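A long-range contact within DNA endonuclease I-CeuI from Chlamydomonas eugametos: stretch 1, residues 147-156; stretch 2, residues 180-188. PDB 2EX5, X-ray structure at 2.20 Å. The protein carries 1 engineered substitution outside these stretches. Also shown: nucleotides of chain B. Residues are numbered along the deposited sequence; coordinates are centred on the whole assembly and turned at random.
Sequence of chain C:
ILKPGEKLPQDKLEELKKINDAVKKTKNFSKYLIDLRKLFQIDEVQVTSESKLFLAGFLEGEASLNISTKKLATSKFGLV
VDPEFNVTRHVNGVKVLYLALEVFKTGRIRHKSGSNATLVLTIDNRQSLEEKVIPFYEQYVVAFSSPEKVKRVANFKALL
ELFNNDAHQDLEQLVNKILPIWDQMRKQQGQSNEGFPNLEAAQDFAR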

# COMPACT_ATOMS: atom_id res chain seq x y z
N PRO C 147 -11.46 9.65 4.96
CA PRO C 147 -11.53 11.09 5.09
C PRO C 147 -10.26 11.90 4.88
O PRO C 147 -10.32 12.91 4.21
CB PRO C 147 -12.12 11.27 6.53
CG PRO C 147 -13.16 10.10 6.60
CD PRO C 147 -12.33 8.96 5.95
N GLU C 148 -9.14 11.55 5.52
CA GLU C 148 -7.88 12.25 5.29
C GLU C 148 -7.50 12.33 3.83
O GLU C 148 -7.01 13.33 3.40
CB GLU C 148 -6.74 11.54 6.01
CG GLU C 148 -5.58 12.48 6.12
CD GLU C 148 -4.32 11.84 6.50
OE1 GLU C 148 -4.37 10.62 6.87
OE2 GLU C 148 -3.27 12.55 6.46
N LYS C 149 -7.66 11.25 3.08
CA LYS C 149 -7.02 11.19 1.74
C LYS C 149 -7.89 12.04 0.83
O LYS C 149 -7.36 12.75 0.05
CB LYS C 149 -6.85 9.73 1.18
CG LYS C 149 -5.45 9.06 1.19
CD LYS C 149 -4.71 9.15 2.45
CE LYS C 149 -3.18 9.14 2.22
NZ LYS C 149 -2.64 7.80 1.95
N VAL C 150 -9.22 11.96 1.00
CA VAL C 150 -10.23 12.82 0.32
C VAL C 150 -9.91 14.27 0.52
O VAL C 150 -9.89 15.04 -0.43
CB VAL C 150 -11.74 12.53 0.80
CG1 VAL C 150 -12.78 13.47 0.18
CG2 VAL C 150 -12.09 11.13 0.57
N LYS C 151 -9.65 14.65 1.75
CA LYS C 151 -9.27 16.06 1.99
C LYS C 151 -7.92 16.44 1.33
O LYS C 151 -7.74 17.56 0.90
CB LYS C 151 -9.24 16.31 3.52
CG LYS C 151 -8.47 17.50 3.97
CD LYS C 151 -8.24 17.37 5.53
CE LYS C 151 -7.03 16.35 5.94
NZ LYS C 151 -6.65 16.48 7.46
N ARG C 152 -6.96 15.51 1.25
CA ARG C 152 -5.66 15.83 0.57
C ARG C 152 -5.92 16.07 -0.90
O ARG C 152 -5.43 16.99 -1.50
CB ARG C 152 -4.66 14.70 0.72
CG ARG C 152 -4.15 14.52 2.10
CD ARG C 152 -3.07 13.44 2.18
NE ARG C 152 -1.81 13.87 1.59
CZ ARG C 152 -0.85 14.59 2.21
NH1 ARG C 152 0.29 14.89 1.57
NH2 ARG C 152 -1.01 15.01 3.44
N VAL C 153 -6.77 15.26 -1.48
CA VAL C 153 -7.21 15.52 -2.87
C VAL C 153 -7.83 16.93 -3.04
O VAL C 153 -7.53 17.63 -4.06
CB VAL C 153 -8.22 14.39 -3.44
CG1 VAL C 153 -8.89 14.85 -4.77
CG2 VAL C 153 -7.45 13.01 -3.63
N ALA C 154 -8.67 17.37 -2.08
CA ALA C 154 -9.37 18.64 -2.32
C ALA C 154 -8.34 19.75 -2.19
O ALA C 154 -8.29 20.73 -2.91
CB ALA C 154 -10.53 18.84 -1.25
N ASN C 155 -7.50 19.61 -1.21
CA ASN C 155 -6.46 20.62 -0.98
C ASN C 155 -5.37 20.69 -2.06
O ASN C 155 -4.93 21.79 -2.40
CB ASN C 155 -5.72 20.20 0.31
CG ASN C 155 -6.37 20.75 1.53
OD1 ASN C 155 -6.24 20.19 2.61
ND2 ASN C 155 -7.09 21.80 1.35
N PHE C 156 -4.91 19.53 -2.56
CA PHE C 156 -4.08 19.51 -3.77
C PHE C 156 -4.71 20.27 -4.89
O PHE C 156 -4.10 21.16 -5.56
CB PHE C 156 -3.86 18.01 -4.19
CG PHE C 156 -2.59 17.77 -4.94
CD1 PHE C 156 -2.55 17.78 -6.34
CD2 PHE C 156 -1.43 17.54 -4.26
CE1 PHE C 156 -1.38 17.50 -7.01
CE2 PHE C 156 -0.25 17.28 -4.95
CZ PHE C 156 -0.22 17.23 -6.27
N PRO C 180 -0.64 28.23 4.02
CA PRO C 180 -1.48 27.49 4.98
C PRO C 180 -1.99 26.17 4.46
O PRO C 180 -2.14 25.27 5.23
CB PRO C 180 -2.67 28.45 5.24
CG PRO C 180 -2.15 29.82 4.99
CD PRO C 180 -1.22 29.58 3.74
N ILE C 181 -2.33 26.04 3.19
CA ILE C 181 -2.67 24.68 2.68
C ILE C 181 -1.45 23.76 2.73
O ILE C 181 -1.57 22.60 3.16
CB ILE C 181 -3.18 24.73 1.19
CG1 ILE C 181 -4.53 25.44 1.10
CG2 ILE C 181 -3.25 23.35 0.67
CD1 ILE C 181 -4.70 26.11 -0.30
N TRP C 182 -0.30 24.23 2.24
CA TRP C 182 0.94 23.44 2.39
C TRP C 182 1.17 22.90 3.78
O TRP C 182 1.47 21.73 3.99
CB TRP C 182 2.16 24.28 1.97
CG TRP C 182 3.49 23.81 2.61
CD1 TRP C 182 4.24 22.76 2.25
CD2 TRP C 182 4.22 24.48 3.64
NE1 TRP C 182 5.34 22.63 3.07
CE2 TRP C 182 5.40 23.75 3.87
CE3 TRP C 182 3.99 25.65 4.40
CZ2 TRP C 182 6.35 24.12 4.88
CZ3 TRP C 182 4.96 26.03 5.36
CH2 TRP C 182 6.10 25.27 5.59
N ASP C 183 1.07 23.82 4.76
CA ASP C 183 1.28 23.54 6.19
C ASP C 183 0.33 22.44 6.69
O ASP C 183 0.75 21.55 7.36
CB ASP C 183 0.95 24.84 7.02
CG ASP C 183 1.00 24.59 8.52
OD1 ASP C 183 2.05 24.13 8.98
OD2 ASP C 183 -0.02 24.83 9.20
N GLN C 184 -0.97 22.55 6.39
CA GLN C 184 -2.02 21.53 6.79
C GLN C 184 -1.76 20.16 6.14
O GLN C 184 -2.04 19.09 6.72
CB GLN C 184 -3.40 22.05 6.33
CG GLN C 184 -4.01 23.15 7.19
CD GLN C 184 -4.92 24.16 6.45
OE1 GLN C 184 -4.89 25.38 6.76
NE2 GLN C 184 -5.77 23.67 5.52
N MET C 185 -1.19 20.14 4.94
CA MET C 185 -0.90 18.81 4.30
C MET C 185 0.43 18.19 4.65
O MET C 185 0.74 17.02 4.19
CB MET C 185 -0.99 18.91 2.79
CG MET C 185 -2.25 19.57 2.32
SD MET C 185 -2.19 19.68 0.54
CE MET C 185 -2.26 17.87 0.18
N ARG C 186 1.22 18.90 5.48
CA ARG C 186 2.52 18.30 5.83
C ARG C 186 2.47 16.98 6.53
O ARG C 186 1.65 16.75 7.38
CB ARG C 186 3.44 19.24 6.58
CG ARG C 186 3.77 20.48 5.84
CD ARG C 186 4.69 21.31 6.71
NE ARG C 186 6.03 20.73 6.83
CZ ARG C 186 7.04 21.35 7.39
NH1 ARG C 186 6.85 22.57 8.00
NH2 ARG C 186 8.22 20.75 7.40
N LYS C 187 3.38 16.08 6.22
CA LYS C 187 3.40 14.79 6.92
C LYS C 187 4.76 14.55 7.59
O LYS C 187 4.90 13.64 8.45
CB LYS C 187 3.29 13.71 5.86
CG LYS C 187 2.15 12.82 5.94
CD LYS C 187 0.92 13.46 5.65
CE LYS C 187 -0.04 13.03 6.68
NZ LYS C 187 0.33 11.72 7.19
N GLN C 188 5.75 15.35 7.21
CA GLN C 188 7.15 15.22 7.76
C GLN C 188 7.69 16.48 8.51
O GLN C 188 8.88 16.67 8.56
CB GLN C 188 8.15 14.90 6.62
CG GLN C 188 7.82 13.63 5.92
CD GLN C 188 8.63 13.42 4.68
OE1 GLN C 188 8.79 12.29 4.26
NE2 GLN C 188 9.22 14.47 4.15
P DC B 18 4.90 15.63 2.96
OP1 DC B 18 5.26 16.37 4.18
OP2 DC B 18 3.49 15.54 2.58
O5' DC B 18 5.53 16.28 1.65
C5' DC B 18 6.70 17.15 1.43
C4' DC B 18 8.02 16.53 1.88
O4' DC B 18 8.24 15.28 1.20
C3' DC B 18 9.27 17.33 1.53
O3' DC B 18 9.53 18.23 2.61
C2' DC B 18 10.42 16.31 1.33
C1' DC B 18 9.60 15.13 0.83
N1 DC B 18 9.62 14.67 -0.67
C2 DC B 18 10.83 14.18 -1.13
O2 DC B 18 11.71 14.31 -0.30
N3 DC B 18 10.99 13.66 -2.40
C4 DC B 18 9.91 13.59 -3.17
N4 DC B 18 10.12 13.10 -4.40
C5 DC B 18 8.63 14.09 -2.76
C6 DC B 18 8.51 14.64 -1.49
P DA B 17 2.14 9.72 2.22
OP1 DA B 17 1.36 9.84 3.46
OP2 DA B 17 1.52 10.04 0.89
O5' DA B 17 3.44 10.68 2.23
C5' DA B 17 4.32 10.75 3.46
C4' DA B 17 5.39 11.81 3.21
O4' DA B 17 6.34 11.17 2.28
C3' DA B 17 4.90 13.02 2.48
O3' DA B 17 5.36 14.13 3.19
C2' DA B 17 5.59 12.88 1.07
C1' DA B 17 6.84 12.08 1.38
N9 DA B 17 7.60 11.46 0.25
C8 DA B 17 7.16 10.95 -0.99
N7 DA B 17 8.13 10.49 -1.72
C5 DA B 17 9.31 10.74 -0.98
C6 DA B 17 10.70 10.52 -1.19
N6 DA B 17 11.27 10.00 -2.29
N1 DA B 17 11.57 10.88 -0.21
C2 DA B 17 11.09 11.45 0.93
N3 DA B 17 9.79 11.68 1.29
C4 DA B 17 8.96 11.31 0.26

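Two helical segments run nearly antiparallel, their N-to-C directions 158° apart and their axes 10.5 Å apart at closest approach. The register is set by two pairs, R152 with M185 and N155 with I181, each with CA atoms 6.7 Å apart. The apolar part of the contact lies here. M185 points toward the first helix and brings its SD to 3.6 Å from N155 CB, while I181 CG2 lies against N155 O (3.8 Å) and N155 CB (4.0 Å). No hydrogen bond from the N155 amide crosses the contact.

The polar logic centres on M185 O. It accepts a good hydrogen bond from R152 NH2 (2.8 Å, 156°) and a weak one from R152 NH1 (3.4 Å), so a long side chain from the first helix satisfies this carbonyl. The m, t, p, 84° conformation of R152 carries the guanidinium there from a CB that points sideways. M185 CE lies over one face of the guanidinium, and DC18 OP2 is at its edge: R152 NH1 also gives a weak hydrogen bond to DC18 OP2 (3.4 Å), and it is hydrogen-bonded elsewhere in the structure. Phosphate and protein carbonyl therefore share one arginine.

The same phosphate is held by backbone beyond M185. K187 N donates to DC18 OP1 at 2.8 Å and 172°, and Q188 N donates to the same DC18 OP1 at 3.2 Å, so these two amides find their acceptor in DNA.

K187 points its CA-to-CB bond toward the first helix. Its NZ forms a long salt bridge with E148 OE2 (3.8 Å), while E148 OE1 is satisfied elsewhere. The contact is small, burying 402 Å² in all, and its direct hydrogen bonds both end on M185 O.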